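Local coordinates for uncharacterized protein (Sulfolobus solfataricus, PDB 4WWM) that probably acts as a ubiquitin-like modifier of the Urm1 family, attached to other proteins through isopeptide bonds and linked to the archaeal proteasome pathway, at residues V4-P9 with F14-I19; K32-S35 with L39-N42; I53-N56 with L62-N65. All coordinates share one frame; numbering follows the deposited sequence.

Contact 1: V4-P9 with F14-I19; sequences VILKGP and FNFREI
L6 buries the most surface here, turning its CD1 methyl into a corner made by F14 and F16. Over one face of the F16 ring, CD1 stands 3.9 Å from the ring centroid, a CH-pi contact displaced toward the rim. The same methyl meets F14 CB at 3.5 Å, the L6 and F14 side chains crossing at about a right angle. F16 CG sits between its backbone N and carbonyl carbon (chi1 67°), which swings the ring back over L6. V4 pairs antiparallel with I19: V4 N gives to I19 O (2.8 Å) and I19 N to V4 O. Its CB lies 3.6 Å from I19 O and 4.0 Å from I19 CG2. R17 contributes its carbonyl, which accepts from L6 N (2.8 Å), and its extended side chain, whose CG passes 4.2 Å from L6 O. Beyond it, one water accepts from R17 NE and K7 NZ and donates to L6 O, linking two like charges that lie close together. E18 CG rests alongside I5 CG1, and outside the two segments E18 OE1 pairs with K3 NZ. Strands 3-6 and 18-20, joined through the short helix 10-14, form the N-terminal antiparallel pair of a ubiquitin-like beta-grasp fold.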
ATOM      1  N   VAL A   4       4.347   3.131  -5.279  1.00 12.78           N
ATOM      2  CA  VAL A   4       3.318   3.328  -4.263  1.00 12.20           C
ATOM      3  C   VAL A   4       2.942   4.803  -4.176  1.00 12.44           C
ATOM      4  O   VAL A   4       3.815   5.662  -4.029  1.00 12.82           O
ATOM      5  CB  VAL A   4       3.787   2.838  -2.879  1.00 11.17           C
ATOM      6  CG1 VAL A   4       2.718   3.090  -1.816  1.00 11.00           C
ATOM      7  CG2 VAL A   4       4.131   1.363  -2.930  1.00 11.17           C
ATOM      8  N   ILE A   5       1.648   5.086  -4.280  1.00 11.91           N
ATOM      9  CA  ILE A   5       1.132   6.443  -4.141  1.00 12.16           C
ATOM     10  C   ILE A   5       0.209   6.534  -2.929  1.00 11.38           C
ATOM     11  O   ILE A   5      -0.752   5.774  -2.813  1.00 11.83           O
ATOM     12  CB  ILE A   5       0.369   6.891  -5.403  1.00 14.75           C
ATOM     13  CG1 ILE A   5       1.282   6.800  -6.633  1.00 15.40           C
ATOM     14  CG2 ILE A   5      -0.156   8.313  -5.225  1.00 16.33           C
ATOM     15  CD1 ILE A   5       0.621   7.216  -7.948  1.00 18.06           C
ATOM     16  N   LEU A   6       0.502   7.471  -2.031  1.00 14.17           N
ATOM     17  CA  LEU A   6      -0.329   7.695  -0.853  1.00 12.14           C
ATOM     18  C   LEU A   6      -1.352   8.782  -1.144  1.00 14.70           C
ATOM     19  O   LEU A   6      -1.067   9.730  -1.876  1.00 15.83           O
ATOM     20  CB  LEU A   6       0.533   8.082   0.354  1.00 14.38           C
ATOM     21  CG  LEU A   6       1.599   7.072   0.785  1.00 13.20           C
ATOM     22  CD1 LEU A   6       2.398   7.621   1.949  1.00 13.42           C
ATOM     23  CD2 LEU A   6       0.986   5.739   1.163  1.00 12.12           C
ATOM     24  N   LYS A   7      -2.544   8.631  -0.572  1.00 15.10           N
ATOM     25  CA  LYS A   7      -3.621   9.603  -0.745  1.00 15.90           C
ATOM     26  C   LYS A   7      -4.136  10.091   0.605  1.00 18.10           C
ATOM     27  O   LYS A   7      -3.982   9.415   1.624  1.00 18.85           O
ATOM     28  CB  LYS A   7      -4.778   8.995  -1.543  1.00 21.48           C
ATOM     29  CG  LYS A   7      -4.444   8.653  -2.987  1.00 25.27           C
ATOM     30  CD  LYS A   7      -4.288   9.902  -3.836  1.00 33.09           C
ATOM     31  CE  LYS A   7      -3.806   9.562  -5.235  1.00 39.08           C
ATOM     32  NZ  LYS A   7      -3.418  10.780  -5.999  1.00 41.01           N
ATOM     33  N   GLY A   8      -4.755  11.268   0.599  1.00 27.57           N
ATOM     34  CA  GLY A   8      -5.389  11.803   1.787  1.00 29.66           C
ATOM     35  C   GLY A   8      -4.416  12.043   2.929  1.00 23.11           C
ATOM     36  O   GLY A   8      -3.258  12.392   2.697  1.00 23.50           O
ATOM     37  N   PRO A   9      -4.888  11.864   4.176  1.00 25.77           N
ATOM     38  CA  PRO A   9      -4.059  12.105   5.363  1.00 29.25           C
ATOM     39  C   PRO A   9      -2.796  11.250   5.432  1.00 21.75           C
ATOM     40  O   PRO A   9      -1.862  11.625   6.141  1.00 24.78           O
ATOM     41  CB  PRO A   9      -5.000  11.755   6.521  1.00 32.33           C
ATOM     42  CG  PRO A   9      -6.358  11.987   5.981  1.00 33.10           C
ATOM     43  CD  PRO A   9      -6.290  11.594   4.538  1.00 30.47           C
ATOM     44  N   PHE A  14       2.775   9.801   6.719  1.00 13.03           N
ATOM     45  CA  PHE A  14       4.008   9.122   6.317  1.00 12.33           C
ATOM     46  C   PHE A  14       5.119  10.111   5.964  1.00 12.38           C
ATOM     47  O   PHE A  14       6.294   9.755   5.987  1.00 13.48           O
ATOM     48  CB  PHE A  14       3.750   8.206   5.120  1.00 13.67           C
ATOM     49  CG  PHE A  14       3.213   6.857   5.493  1.00 12.50           C
ATOM     50  CD1 PHE A  14       4.074   5.823   5.815  1.00 18.21           C
ATOM     51  CD2 PHE A  14       1.850   6.622   5.518  1.00 12.66           C
ATOM     52  CE1 PHE A  14       3.583   4.578   6.156  1.00 17.83           C
ATOM     53  CE2 PHE A  14       1.355   5.380   5.857  1.00 15.97           C
ATOM     54  CZ  PHE A  14       2.223   4.356   6.178  1.00 14.21           C
ATOM     55  N   ASN A  15       4.727  11.335   5.620  1.00 18.22           N
ATOM     56  CA  ASN A  15       5.651  12.410   5.243  1.00 19.72           C
ATOM     57  C   ASN A  15       6.270  12.217   3.856  1.00 19.02           C
ATOM     58  O   ASN A  15       7.368  12.707   3.584  1.00 20.28           O
ATOM     59  CB  ASN A  15       6.767  12.555   6.282  1.00 20.92           C
ATOM     60  CG  ASN A  15       7.405  13.937   6.270  1.00 23.79           C
ATOM     61  OD1 ASN A  15       6.742  14.942   6.013  1.00 25.36           O
ATOM     62  ND2 ASN A  15       8.701  13.987   6.546  1.00 25.10           N
ATOM     63  N   PHE A  16       5.563  11.506   2.984  1.00 17.49           N
ATOM     64  CA  PHE A  16       5.900  11.470   1.565  1.00 17.27           C
ATOM     65  C   PHE A  16       4.636  11.151   0.777  1.00 18.52           C
ATOM     66  O   PHE A  16       3.622  10.773   1.362  1.00 16.91           O
ATOM     67  CB  PHE A  16       7.014  10.454   1.272  1.00 15.94           C
ATOM     68  CG  PHE A  16       6.619   9.019   1.492  1.00 14.03           C
ATOM     69  CD1 PHE A  16       5.991   8.295   0.495  1.00 13.08           C
ATOM     70  CD2 PHE A  16       6.900   8.386   2.691  1.00 13.81           C
ATOM     71  CE1 PHE A  16       5.637   6.976   0.691  1.00 14.74           C
ATOM     72  CE2 PHE A  16       6.549   7.063   2.892  1.00 12.84           C
ATOM     73  CZ  PHE A  16       5.916   6.360   1.891  1.00 12.03           C
ATOM     74  N   ARG A  17       4.692  11.323  -0.540  1.00 17.22           N
ATOM     75  CA  ARG A  17       3.518  11.129  -1.389  1.00 17.49           C
ATOM     76  C   ARG A  17       3.666   9.905  -2.287  1.00 15.93           C
ATOM     77  O   ARG A  17       2.720   9.139  -2.464  1.00 15.57           O
ATOM     78  CB  ARG A  17       3.271  12.372  -2.246  1.00 24.41           C
ATOM     79  CG  ARG A  17       1.995  12.307  -3.069  1.00 28.69           C
ATOM     80  CD  ARG A  17       1.749  13.605  -3.821  1.00 42.09           C
ATOM     81  NE  ARG A  17       0.573  13.526  -4.683  1.00 63.05           N
ATOM     82  CZ  ARG A  17       0.125  14.526  -5.437  1.00 69.96           C
ATOM     83  NH1 ARG A  17       0.752  15.696  -5.444  1.00 62.06           N
ATOM     84  NH2 ARG A  17      -0.956  14.356  -6.188  1.00 72.04           N
ATOM     85  N   GLU A  18       4.854   9.734  -2.857  1.00 15.81           N
ATOM     86  CA  GLU A  18       5.117   8.625  -3.761  1.00 14.81           C
ATOM     87  C   GLU A  18       6.491   8.042  -3.505  1.00 13.37           C
ATOM     88  O   GLU A  18       7.434   8.763  -3.175  1.00 14.24           O
ATOM     89  CB  GLU A  18       5.008   9.069  -5.222  1.00 16.93           C
ATOM     90  CG  GLU A  18       3.669   9.678  -5.581  1.00 27.89           C
ATOM     91  CD  GLU A  18       3.599  10.133  -7.025  1.00 32.13           C
ATOM     92  OE1 GLU A  18       4.578   9.912  -7.772  1.00 30.81           O
ATOM     93  OE2 GLU A  18       2.563  10.715  -7.408  1.00 33.77           O
ATOM     94  N   ILE A  19       6.594   6.729  -3.668  1.00 17.72           N
ATOM     95  CA  ILE A  19       7.847   6.027  -3.448  1.00 18.97           C
ATOM     96  C   ILE A  19       7.849   4.737  -4.261  1.00 17.57           C
ATOM     97  O   ILE A  19       6.804   4.108  -4.438  1.00 18.89           O
ATOM     98  CB  ILE A  19       8.056   5.726  -1.942  1.00 15.70           C
ATOM     99  CG1 ILE A  19       9.502   5.311  -1.659  1.00 16.72           C
ATOM    100  CG2 ILE A  19       7.073   4.659  -1.458  1.00 15.32           C
ATOM    101  CD1 ILE A  19       9.824   5.216  -0.173  1.00 16.61           C
TER
HETATM  102  O   HOH W   1      -1.316  11.320  -4.007  1.00 27.12           O

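Contact 2: K32-S35 with L39-N42; sequences KIDS and LILN
The carboxylate of D34 reaches across to three successive backbone N-H groups, those of L39, I40 and L41. OD1 takes two of them: L39 N at 2.6 Å, on the syn lone pair, and I40 N at 3.1 Å, which comes from above the carboxylate plane. OD2 takes L41 N at 2.8 Å, again from well out of the plane, and a weak, longer bond from I40 N. With CG anti to its own backbone N (chi1 -159°), D34 carries the carboxylate across to the 39-41 backbone, and bonds to both oxygens hold it against rotation.

The tight part is this carboxylate itself, gripped by the N-H groups and flanked by carbons of I40 and L41. I40 CG1 lies 3.4 Å from D34 CG, the two side chains running antiparallel alongside one another, and L41 CB closes on D34 OD2 at 3.2 Å. Apolar cover comes from F14 of helix 10-14, which packs against D34, L39 and I40, and from L30, which covers I40 and L41; the acid is buried, and its N-H partners would be expected to favour the charged form. The looser side begins at the L39 side chain, partly exposed and meeting D34 OD1 through CB at 3.6 Å, although its backbone N is tightly held. S35 is exposed and starts away from the loop; N42, partly exposed, also starts away from D34, its ND2 bonding weakly to Q46 O. The arrangement is that of a buried aspartate at the end of the main helix of a ubiquitin-like beta-grasp fold, gripping the connection that leads from helix 26-33 toward strand 51-55.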
ATOM      1  N   LYS A  32       7.220  -2.918   4.024  1.00 20.26           N
ATOM      2  CA  LYS A  32       8.361  -2.034   3.807  1.00 18.70           C
ATOM      3  C   LYS A  32       7.961  -0.573   3.995  1.00 21.87           C
ATOM      4  O   LYS A  32       8.721   0.220   4.548  1.00 20.28           O
ATOM      5  CB  LYS A  32       8.953  -2.234   2.409  1.00 21.89           C
ATOM      6  CG  LYS A  32      10.104  -1.276   2.094  1.00 41.96           C
ATOM      7  CD  LYS A  32      10.830  -1.641   0.807  1.00 33.60           C
ATOM      8  CE  LYS A  32      11.655  -2.910   0.963  1.00 36.74           C
ATOM      9  NZ  LYS A  32      12.351  -3.287  -0.300  1.00 38.36           N
ATOM     10  N   ILE A  33       6.768  -0.227   3.527  1.00 20.76           N
ATOM     11  CA  ILE A  33       6.235   1.119   3.684  1.00 19.98           C
ATOM     12  C   ILE A  33       5.906   1.401   5.152  1.00 19.96           C
ATOM     13  O   ILE A  33       6.233   2.468   5.681  1.00 20.03           O
ATOM     14  CB  ILE A  33       4.964   1.312   2.815  1.00 26.33           C
ATOM     15  CG1 ILE A  33       5.308   1.213   1.325  1.00 26.60           C
ATOM     16  CG2 ILE A  33       4.282   2.643   3.104  1.00 31.69           C
ATOM     17  CD1 ILE A  33       6.278   2.269   0.820  1.00 24.24           C
ATOM     18  N   ASP A  34       5.270   0.431   5.802  1.00 25.54           N
ATOM     19  CA  ASP A  34       4.693   0.620   7.131  1.00 28.20           C
ATOM     20  C   ASP A  34       5.618   0.133   8.246  1.00 32.24           C
ATOM     21  O   ASP A  34       5.197   0.000   9.399  1.00 33.96           O
ATOM     22  CB  ASP A  34       3.357  -0.122   7.210  1.00 22.79           C
ATOM     23  CG  ASP A  34       2.454   0.403   8.307  1.00 22.73           C
ATOM     24  OD1 ASP A  34       2.384   1.635   8.490  1.00 24.82           O
ATOM     25  OD2 ASP A  34       1.797  -0.423   8.974  1.00 26.19           O
ATOM     26  N   SER A  35       6.878  -0.112   7.892  1.00 27.23           N
ATOM     27  CA  SER A  35       7.824  -0.834   8.744  1.00 50.09           C
ATOM     28  C   SER A  35       7.807  -0.417  10.217  1.00 45.44           C
ATOM     29  O   SER A  35       7.358  -1.180  11.072  1.00 41.00           O
ATOM     30  CB  SER A  35       9.242  -0.665   8.189  1.00 56.19           C
ATOM     31  OG  SER A  35      10.170  -1.452   8.914  1.00 44.40           O
ATOM     32  N   LEU A  39       1.104   2.334  10.657  1.00 21.12           N
ATOM     33  CA  LEU A  39       0.011   3.250  10.366  1.00 20.09           C
ATOM     34  C   LEU A  39      -1.111   2.571   9.577  1.00 19.37           C
ATOM     35  O   LEU A  39      -2.284   2.863   9.801  1.00 19.97           O
ATOM     36  CB  LEU A  39       0.535   4.466   9.594  1.00 18.38           C
ATOM     37  CG  LEU A  39       1.377   5.455  10.407  1.00 19.81           C
ATOM     38  CD1 LEU A  39       2.083   6.437   9.486  1.00 18.95           C
ATOM     39  CD2 LEU A  39       0.517   6.199  11.415  1.00 21.60           C
ATOM     40  N   ILE A  40      -0.755   1.666   8.667  1.00 18.71           N
ATOM     41  CA  ILE A  40      -1.746   1.030   7.800  1.00 18.63           C
ATOM     42  C   ILE A  40      -1.894  -0.470   8.062  1.00 20.62           C
ATOM     43  O   ILE A  40      -2.857  -1.083   7.607  1.00 23.67           O
ATOM     44  CB  ILE A  40      -1.407   1.254   6.310  1.00 16.86           C
ATOM     45  CG1 ILE A  40      -0.035   0.668   5.969  1.00 16.95           C
ATOM     46  CG2 ILE A  40      -1.446   2.745   5.994  1.00 18.66           C
ATOM     47  CD1 ILE A  40       0.314   0.753   4.497  1.00 17.98           C
ATOM     48  N   LEU A  41      -0.951  -1.052   8.799  1.00 21.66           N
ATOM     49  CA  LEU A  41      -1.034  -2.462   9.177  1.00 23.85           C
ATOM     50  C   LEU A  41      -1.173  -2.636  10.687  1.00 25.68           C
ATOM     51  O   LEU A  41      -0.485  -1.976  11.468  1.00 25.69           O
ATOM     52  CB  LEU A  41       0.202  -3.229   8.697  1.00 24.27           C
ATOM     53  CG  LEU A  41       0.491  -3.270   7.196  1.00 23.30           C
ATOM     54  CD1 LEU A  41       1.700  -4.152   6.944  1.00 24.76           C
ATOM     55  CD2 LEU A  41      -0.711  -3.760   6.401  1.00 24.00           C
ATOM     56  N   ASN A  42      -2.069  -3.535  11.089  1.00 27.69           N
ATOM     57  CA  ASN A  42      -2.138  -3.980  12.476  1.00 29.96           C
ATOM     58  C   ASN A  42      -0.875  -4.766  12.806  1.00 33.09           C
ATOM     59  O   ASN A  42      -0.051  -5.017  11.926  1.00 32.89           O
ATOM     60  CB  ASN A  42      -3.381  -4.844  12.719  1.00 36.30           C
ATOM     61  CG  ASN A  42      -4.673  -4.047  12.671  1.00 44.25           C
ATOM     62  OD1 ASN A  42      -4.903  -3.164  13.498  1.00 42.08           O
ATOM     63  ND2 ASN A  42      -5.539  -4.379  11.717  1.00 58.64           N
TER

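Contact 3: I53-N56 with L62-N65; sequences ILIN and LYRN
Y63 lays one face of its ring over the side chain of I55, the two side chains meeting at a slant. I55 CB stands 4.0 Å from the ring centroid, 24° off the ring normal, a CH-pi contact shifted toward the rim, with its nearest ring atom, CE1, at 3.7 Å. The branches of I55 spread beneath the ring: CG2 goes under the hydroxyl end, 3.9 Å from CZ, while CD1 reaches back toward the root of the ring, 4.1 Å from CD1 of Y63. That spread follows from CG1 of I55 being anti to the carbonyl carbon (chi1 -59°), which leaves CG2 anti to the backbone N.

Because the ring runs out across the end of strand 51-55, its hydroxyl arrives beside the last carbonyl of the strand, OH lying 2.8 Å from I55 O. This hydrogen bond is weak, and it is also unsettled, because a water 2.6 Å from Y63 OH, at the ring edge and in its plane, is a second possible acceptor. The water also accepts a weak bond from N56 ND2, whose stronger partner is D72; N56 OD1 accepts a hydrogen bond from I73 N, tying the turn to strand 73-78. A phenylalanine here, lacking the hydroxyl, would probably leave I55 O and the water without that partner. W60 and L68 also pack on I55, and Y63 O is held by Q66 NE2. In a ubiquitin-like beta-grasp sheet, this is an aromatic residue from the loop after edge strand 58-59 folding back to cover the end of the neighbouring strand 51-55.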
ATOM      1  N   ILE A  53      -6.752  -0.355  -1.156  1.00 18.96           N
ATOM      2  CA  ILE A  53      -5.585  -0.417  -2.023  1.00 18.01           C
ATOM      3  C   ILE A  53      -6.012  -0.684  -3.457  1.00 18.96           C
ATOM      4  O   ILE A  53      -6.737  -1.642  -3.736  1.00 22.86           O
ATOM      5  CB  ILE A  53      -4.589  -1.502  -1.574  1.00 19.79           C
ATOM      6  CG1 ILE A  53      -4.161  -1.254  -0.124  1.00 23.81           C
ATOM      7  CG2 ILE A  53      -3.372  -1.521  -2.499  1.00 23.29           C
ATOM      8  CD1 ILE A  53      -3.173  -2.269   0.407  1.00 27.81           C
ATOM      9  N   LEU A  54      -5.561   0.182  -4.357  1.00 21.10           N
ATOM     10  CA  LEU A  54      -5.756  -0.014  -5.783  1.00 19.30           C
ATOM     11  C   LEU A  54      -4.438  -0.436  -6.412  1.00 24.82           C
ATOM     12  O   LEU A  54      -3.386   0.122  -6.102  1.00 22.29           O
ATOM     13  CB  LEU A  54      -6.275   1.261  -6.450  1.00 20.66           C
ATOM     14  CG  LEU A  54      -7.608   1.809  -5.938  1.00 21.03           C
ATOM     15  CD1 LEU A  54      -7.992   3.062  -6.711  1.00 23.03           C
ATOM     16  CD2 LEU A  54      -8.706   0.761  -6.032  1.00 25.60           C
ATOM     17  N   ILE A  55      -4.505  -1.440  -7.278  1.00 18.69           N
ATOM     18  CA  ILE A  55      -3.376  -1.816  -8.110  1.00 18.78           C
ATOM     19  C   ILE A  55      -3.763  -1.520  -9.551  1.00 19.73           C
ATOM     20  O   ILE A  55      -4.669  -2.151 -10.095  1.00 22.07           O
ATOM     21  CB  ILE A  55      -3.001  -3.298  -7.942  1.00 19.36           C
ATOM     22  CG1 ILE A  55      -2.652  -3.587  -6.479  1.00 20.83           C
ATOM     23  CG2 ILE A  55      -1.830  -3.654  -8.850  1.00 20.12           C
ATOM     24  CD1 ILE A  55      -2.445  -5.056  -6.153  1.00 23.95           C
ATOM     25  N   ASN A  56      -3.087  -0.546 -10.151  1.00 20.75           N
ATOM     26  CA  ASN A  56      -3.427  -0.073 -11.489  1.00 22.62           C
ATOM     27  C   ASN A  56      -4.909   0.278 -11.598  1.00 22.95           C
ATOM     28  O   ASN A  56      -5.558  -0.027 -12.597  1.00 24.92           O
ATOM     29  CB  ASN A  56      -3.052  -1.121 -12.538  1.00 24.56           C
ATOM     30  CG  ASN A  56      -1.565  -1.429 -12.545  1.00 24.75           C
ATOM     31  OD1 ASN A  56      -0.738  -0.551 -12.303  1.00 24.38           O
ATOM     32  ND2 ASN A  56      -1.218  -2.681 -12.818  1.00 25.63           N
ATOM     33  N   LEU A  62      -8.877  -8.312  -6.090  1.00 28.85           N
ATOM     34  CA  LEU A  62      -9.102  -8.961  -7.379  1.00 29.26           C
ATOM     35  C   LEU A  62      -7.860  -9.707  -7.861  1.00 28.33           C
ATOM     36  O   LEU A  62      -7.956 -10.630  -8.668  1.00 34.65           O
ATOM     37  CB  LEU A  62      -9.513  -7.934  -8.435  1.00 29.34           C
ATOM     38  CG  LEU A  62     -10.907  -7.318  -8.318  1.00 31.02           C
ATOM     39  CD1 LEU A  62     -10.992  -6.084  -9.202  1.00 29.89           C
ATOM     40  CD2 LEU A  62     -11.984  -8.325  -8.699  1.00 36.64           C
ATOM     41  N   TYR A  63      -6.696  -9.305  -7.360  1.00 28.75           N
ATOM     42  CA  TYR A  63      -5.428  -9.794  -7.892  1.00 29.06           C
ATOM     43  C   TYR A  63      -4.964 -11.097  -7.245  1.00 33.14           C
ATOM     44  O   TYR A  63      -4.069 -11.763  -7.768  1.00 35.03           O
ATOM     45  CB  TYR A  63      -4.360  -8.716  -7.732  1.00 29.22           C
ATOM     46  CG  TYR A  63      -4.492  -7.600  -8.742  1.00 28.15           C
ATOM     47  CD1 TYR A  63      -5.396  -6.561  -8.553  1.00 26.93           C
ATOM     48  CD2 TYR A  63      -3.717  -7.589  -9.894  1.00 31.70           C
ATOM     49  CE1 TYR A  63      -5.518  -5.542  -9.484  1.00 25.78           C
ATOM     50  CE2 TYR A  63      -3.832  -6.576 -10.825  1.00 31.93           C
ATOM     51  CZ  TYR A  63      -4.732  -5.556 -10.616  1.00 28.70           C
ATOM     52  OH  TYR A  63      -4.839  -4.552 -11.549  1.00 31.00           O
ATOM     53  N   ARG A  64      -5.569 -11.456  -6.116  1.00 29.89           N
ATOM     54  CA  ARG A  64      -5.322 -12.750  -5.485  1.00 32.14           C
ATOM     55  C   ARG A  64      -3.852 -12.968  -5.140  1.00 29.75           C
ATOM     56  O   ARG A  64      -3.337 -14.077  -5.290  1.00 31.07           O
ATOM     57  CB  ARG A  64      -5.795 -13.883  -6.398  1.00 37.62           C
ATOM     58  CG  ARG A  64      -7.173 -13.669  -7.006  1.00 45.64           C
ATOM     59  CD  ARG A  64      -7.591 -14.863  -7.843  1.00 47.80           C
ATOM     60  NE  ARG A  64      -7.694 -16.075  -7.039  1.00 55.00           N
ATOM     61  CZ  ARG A  64      -7.748 -17.307  -7.536  1.00 61.22           C
ATOM     62  NH1 ARG A  64      -7.704 -17.502  -8.848  1.00 62.60           N
ATOM     63  NH2 ARG A  64      -7.841 -18.347  -6.718  1.00 62.73           N
ATOM     64  N   ASN A  65      -3.182 -11.912  -4.692  1.00 27.74           N
ATOM     65  CA  ASN A  65      -1.776 -11.994  -4.303  1.00 25.72           C
ATOM     66  C   ASN A  65      -0.894 -12.570  -5.410  1.00 23.46           C
ATOM     67  O   ASN A  65       0.007 -13.369  -5.152  1.00 22.38           O
ATOM     68  CB  ASN A  65      -1.622 -12.838  -3.034  1.00 26.19           C
ATOM     69  CG  ASN A  65      -0.230 -12.733  -2.432  1.00 26.80           C
ATOM     70  OD1 ASN A  65       0.442 -11.709  -2.571  1.00 24.12           O
ATOM     71  ND2 ASN A  65       0.220 -13.801  -1.785  1.00 27.87           N
TER
HETATM   72  O   HOH W   2      -3.586  -4.788 -13.855  1.00 46.23           O

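From the N terminus, contact 1 closes first, returning the chain through helix 10-14 so that strand 18-20 lies against strand 3-6. Helix 26-33 follows, and contact 2 closes the short loop after it. Contact 3 then closes the longer excursion through edge strand 58-59. The three stand in series, none nested in or crossing another. Contacts 1 and 2 touch directly: F14 meets I33, and I19 CG2 packs on I33, so helix 10-14 and strand 18-20 both meet helix 26-33 and its exit. Contact 3 lies apart, on the far side of the chain's centre, and reaches the same mixed sheet as contact 1, in which strand 73-78 separates strands 3-6 and 51-55.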